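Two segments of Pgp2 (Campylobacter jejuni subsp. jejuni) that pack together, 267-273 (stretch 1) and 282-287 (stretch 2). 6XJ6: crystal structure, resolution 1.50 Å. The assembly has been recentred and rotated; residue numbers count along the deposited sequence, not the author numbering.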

ATOM      1  N   GLY A 267     -11.705  -6.735 -11.926  1.00 31.38           N
ATOM      2  CA  GLY A 267     -11.723  -5.481 -11.204  1.00 29.16           C
ATOM      3  C   GLY A 267     -10.632  -5.458 -10.156  1.00 27.97           C
ATOM      4  O   GLY A 267     -10.264  -6.484  -9.594  1.00 25.79           O
ATOM      5  N   ASP A 268     -10.116  -4.257  -9.907  1.00 29.02           N
ATOM      6  CA  ASP A 268      -9.053  -4.068  -8.927  1.00 29.31           C
ATOM      7  C   ASP A 268      -9.642  -3.956  -7.530  1.00 26.14           C
ATOM      8  O   ASP A 268     -10.555  -3.158  -7.291  1.00 29.58           O
ATOM      9  CB  ASP A 268      -8.263  -2.792  -9.229  1.00 35.00           C
ATOM     10  CG  ASP A 268      -7.775  -2.728 -10.656  1.00 41.20           C
ATOM     11  OD1 ASP A 268      -8.087  -1.738 -11.349  1.00 44.73           O
ATOM     12  OD2 ASP A 268      -7.079  -3.666 -11.086  1.00 43.37           O
ATOM     13  N   LYS A 269      -9.094  -4.734  -6.604  1.00 22.30           N
ATOM     14  CA  LYS A 269      -9.462  -4.676  -5.198  1.00 20.62           C
ATOM     15  C   LYS A 269      -8.246  -4.285  -4.371  1.00 18.17           C
ATOM     16  O   LYS A 269      -7.119  -4.702  -4.659  1.00 18.44           O
ATOM     17  CB  LYS A 269      -9.928  -6.050  -4.710  1.00 24.39           C
ATOM     18  CG  LYS A 269     -11.215  -6.546  -5.341  1.00 27.20           C
ATOM     19  CD  LYS A 269     -12.442  -5.853  -4.784  1.00 27.89           C
ATOM     20  CE  LYS A 269     -12.682  -6.179  -3.308  1.00 29.18           C
ATOM     21  NZ  LYS A 269     -13.877  -5.456  -2.791  1.00 28.73           N
ATOM     22  N   ILE A 270      -8.482  -3.503  -3.319  1.00 18.76           N
ATOM     23  CA  ILE A 270      -7.448  -3.186  -2.339  1.00 18.47           C
ATOM     24  C   ILE A 270      -8.075  -3.230  -0.957  1.00 17.31           C
ATOM     25  O   ILE A 270      -9.155  -2.672  -0.741  1.00 19.89           O
ATOM     26  CB  ILE A 270      -6.793  -1.808  -2.557  1.00 21.41           C
ATOM     27  CG1 ILE A 270      -6.399  -1.601  -4.023  1.00 25.34           C
ATOM     28  CG2 ILE A 270      -5.581  -1.680  -1.645  1.00 20.54           C
ATOM     29  CD1 ILE A 270      -5.849  -0.212  -4.324  1.00 32.39           C
ATOM     30  N   LEU A 271      -7.405  -3.906  -0.030  1.00 16.32           N
ATOM     31  CA  LEU A 271      -7.750  -3.876   1.382  1.00 16.00           C
ATOM     32  C   LEU A 271      -6.590  -3.264   2.151  1.00 14.64           C
ATOM     33  O   LEU A 271      -5.429  -3.617   1.920  1.00 16.55           O
ATOM     34  CB  LEU A 271      -8.010  -5.286   1.922  1.00 16.69           C
ATOM     35  CG  LEU A 271      -9.084  -6.127   1.232  1.00 17.81           C
ATOM     36  CD1 LEU A 271      -9.141  -7.514   1.844  1.00 20.10           C
ATOM     37  CD2 LEU A 271     -10.442  -5.460   1.321  1.00 20.10           C
ATOM     38  N   TYR A 272      -6.906  -2.350   3.054  1.00 14.51           N
ATOM     39  CA  TYR A 272      -5.968  -1.864   4.056  1.00 14.44           C
ATOM     40  C   TYR A 272      -6.404  -2.486   5.371  1.00 15.00           C
ATOM     41  O   TYR A 272      -7.553  -2.320   5.779  1.00 15.04           O
ATOM     42  CB  TYR A 272      -5.986  -0.331   4.116  1.00 15.11           C
ATOM     43  CG  TYR A 272      -5.480   0.287   2.828  1.00 14.56           C
ATOM     44  CD1 TYR A 272      -6.329   0.459   1.745  1.00 14.22           C
ATOM     45  CD2 TYR A 272      -4.146   0.631   2.672  1.00 15.00           C
ATOM     46  CE1 TYR A 272      -5.873   0.975   0.553  1.00 15.12           C
ATOM     47  CE2 TYR A 272      -3.677   1.160   1.475  1.00 15.13           C
ATOM     48  CZ  TYR A 272      -4.546   1.324   0.422  1.00 15.32           C
ATOM     49  OH  TYR A 272      -4.089   1.827  -0.771  1.00 16.30           O
ATOM     50  N   VAL A 273      -5.509  -3.243   6.006  1.00 14.48           N
ATOM     51  CA  VAL A 273      -5.883  -4.078   7.138  1.00 15.48           C
ATOM     52  C   VAL A 273      -4.894  -3.905   8.281  1.00 15.69           C
ATOM     53  O   VAL A 273      -3.755  -3.478   8.100  1.00 16.52           O
ATOM     54  CB  VAL A 273      -5.977  -5.577   6.748  1.00 16.50           C
ATOM     55  CG1 VAL A 273      -6.841  -5.768   5.506  1.00 16.28           C
ATOM     56  CG2 VAL A 273      -4.587  -6.189   6.531  1.00 16.79           C
ATOM     57  N   LYS A 282      -8.341  -7.497  10.233  1.00 17.98           N
ATOM     58  CA  LYS A 282      -9.434  -6.547  10.391  1.00 17.33           C
ATOM     59  C   LYS A 282      -9.296  -5.487   9.312  1.00 19.06           C
ATOM     60  O   LYS A 282      -8.295  -4.763   9.275  1.00 17.86           O
ATOM     61  CB  LYS A 282      -9.415  -5.908  11.781  1.00 19.96           C
ATOM     62  CG  LYS A 282      -9.803  -6.865  12.896  1.00 23.58           C
ATOM     63  CD  LYS A 282     -11.273  -7.260  12.815  1.00 25.64           C
ATOM     64  CE  LYS A 282     -11.686  -8.091  14.010  1.00 30.54           C
ATOM     65  NZ  LYS A 282     -13.153  -8.342  14.035  1.00 32.74           N
ATOM     66  N   ILE A 283     -10.301  -5.395   8.446  1.00 17.03           N
ATOM     67  CA  ILE A 283     -10.272  -4.478   7.311  1.00 17.15           C
ATOM     68  C   ILE A 283     -10.588  -3.070   7.796  1.00 18.50           C
ATOM     69  O   ILE A 283     -11.593  -2.845   8.481  1.00 20.79           O
ATOM     70  CB  ILE A 283     -11.267  -4.937   6.233  1.00 17.38           C
ATOM     71  CG1 ILE A 283     -10.841  -6.297   5.671  1.00 17.44           C
ATOM     72  CG2 ILE A 283     -11.378  -3.899   5.113  1.00 19.02           C
ATOM     73  CD1 ILE A 283     -11.931  -7.011   4.927  1.00 17.95           C
ATOM     74  N   LEU A 284      -9.728  -2.116   7.428  1.00 16.28           N
ATOM     75  CA  LEU A 284      -9.895  -0.710   7.777  1.00 16.23           C
ATOM     76  C   LEU A 284     -10.406   0.131   6.619  1.00 16.13           C
ATOM     77  O   LEU A 284     -11.019   1.179   6.850  1.00 17.01           O
ATOM     78  CB  LEU A 284      -8.557  -0.127   8.239  1.00 17.27           C
ATOM     79  CG  LEU A 284      -7.881  -0.903   9.372  1.00 19.50           C
ATOM     80  CD1 LEU A 284      -6.476  -0.393   9.623  1.00 20.15           C
ATOM     81  CD2 LEU A 284      -8.718  -0.789  10.624  1.00 23.19           C
ATOM     82  N   ALA A 285     -10.152  -0.297   5.389  1.00 15.56           N
ATOM     83  CA  ALA A 285     -10.626   0.382   4.197  1.00 14.77           C
ATOM     84  C   ALA A 285     -10.642  -0.634   3.072  1.00 15.13           C
ATOM     85  O   ALA A 285      -9.743  -1.479   2.977  1.00 15.94           O
ATOM     86  CB  ALA A 285      -9.723   1.561   3.817  1.00 15.33           C
ATOM     87  N   GLU A 286     -11.664  -0.552   2.226  1.00 16.29           N
ATOM     88  CA  GLU A 286     -11.842  -1.534   1.166  1.00 15.06           C
ATOM     89  C   GLU A 286     -12.275  -0.845  -0.115  1.00 16.99           C
ATOM     90  O   GLU A 286     -13.253  -0.089  -0.126  1.00 17.37           O
ATOM     91  CB  GLU A 286     -12.886  -2.587   1.555  1.00 16.45           C
ATOM     92  CG  GLU A 286     -13.283  -3.505   0.404  1.00 16.32           C
ATOM     93  CD  GLU A 286     -14.210  -4.626   0.824  1.00 16.19           C
ATOM     94  OE1 GLU A 286     -14.671  -4.612   1.982  1.00 18.93           O
ATOM     95  OE2 GLU A 286     -14.493  -5.504  -0.022  1.00 19.81           O
ATOM     96  N   GLN A 287     -11.538  -1.124  -1.183  1.00 18.43           N
ATOM     97  CA  GLN A 287     -11.988  -0.900  -2.537  1.00 23.08           C
ATOM     98  C   GLN A 287     -12.394  -2.261  -3.091  1.00 25.08           C
ATOM     99  O   GLN A 287     -13.524  -2.457  -3.536  1.00 28.88           O
ATOM    100  CB  GLN A 287     -10.854  -0.321  -3.375  1.00 24.45           C
ATOM    101  CG  GLN A 287     -11.209  -0.132  -4.830  1.00 27.73           C
ATOM    102  CD  GLN A 287     -10.069   0.441  -5.632  1.00 32.77           C
ATOM    103  OE1 GLN A 287      -9.557   1.522  -5.326  1.00 38.23           O
ATOM    104  NE2 GLN A 287      -9.664  -0.275  -6.671  1.00 33.55           N
ATOM    105  OXT GLN A 287     -11.590  -3.208  -3.084  1.00 25.04           O
TER

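The apolar centre of this contact lies on the face of the antiparallel sheet that carries Leu-271, Val-273 and Ile-283. Val-273 and Ile-283 form a non-hydrogen-bonded pair, their CA atoms 4.4 Å apart, and CG1 of Val-273 meets CG1 of Ile-283 at 4.0 Å. Beta-branched residues suit such a place, since they favour extended backbone and keep their bulk close to the main chain. Leu-271 reaches the same isoleucine from two residues earlier, with its CD1 4.2 Å from CD1 of Ile-283, while its CD2 lies 3.6 Å from CG of Glu-286, the aliphatic part of an acidic side chain. On the other face, Tyr-272 pairs with Ala-285. The small methyl suits a place beside a large ring: CB of Ala-285 sits 4.1 Å from CD1 of Tyr-272, and both residues are buried.

Between these two faces runs the backbone ladder. The amide N of Tyr-272 donates to O of Ala-285 at 3.0 Å, in a nearly straight bond. The return link is split by a beta bulge: N of Leu-284 gives a short bond of 2.7 Å to O of Tyr-272, and N of Ala-285 adds a weak one of 3.3 Å to that same oxygen. One carbonyl thus serves two successive amides where the register shifts by one residue and the chain turns a corner at Leu-284. At the non-hydrogen-bonded positions, CA-H groups approach carbonyls instead, as in the contact of Leu-271 CA with Ala-285 O at 3.5 Å and that of Val-273 CA with Lys-282 O at 3.3 Å.

Toward the polar edge, the chain terminus extends the pairing. Gln-287 N donates to Ile-270 O at 2.9 Å, and Ile-270 N donates to Gln-287 OXT at 3.1 Å, so a terminal carboxylate oxygen accepts a backbone amide. The amide side chain of Gln-287, extended with chi1 and chi2 both t, carries the contact one step further: its NE2 donates to Asp-268 O at 3.1 Å. Gln-287 has the largest area covered by the opposing stretch.

Lys-269 completes this edge. Its CA-to-CB bond points away, yet its long, flexible side chain, m at chi1 through chi3, brings the ammonium back. Lys-269 NZ forms a salt bridge with Glu-286 OE2 at 2.8 Å and another with Gln-287 OXT at 3.2 Å, and it donates a hydrogen bond to Gln-287 O at 3.1 Å. A single positive charge therefore answers both an acidic side chain and the C-terminal carboxylate.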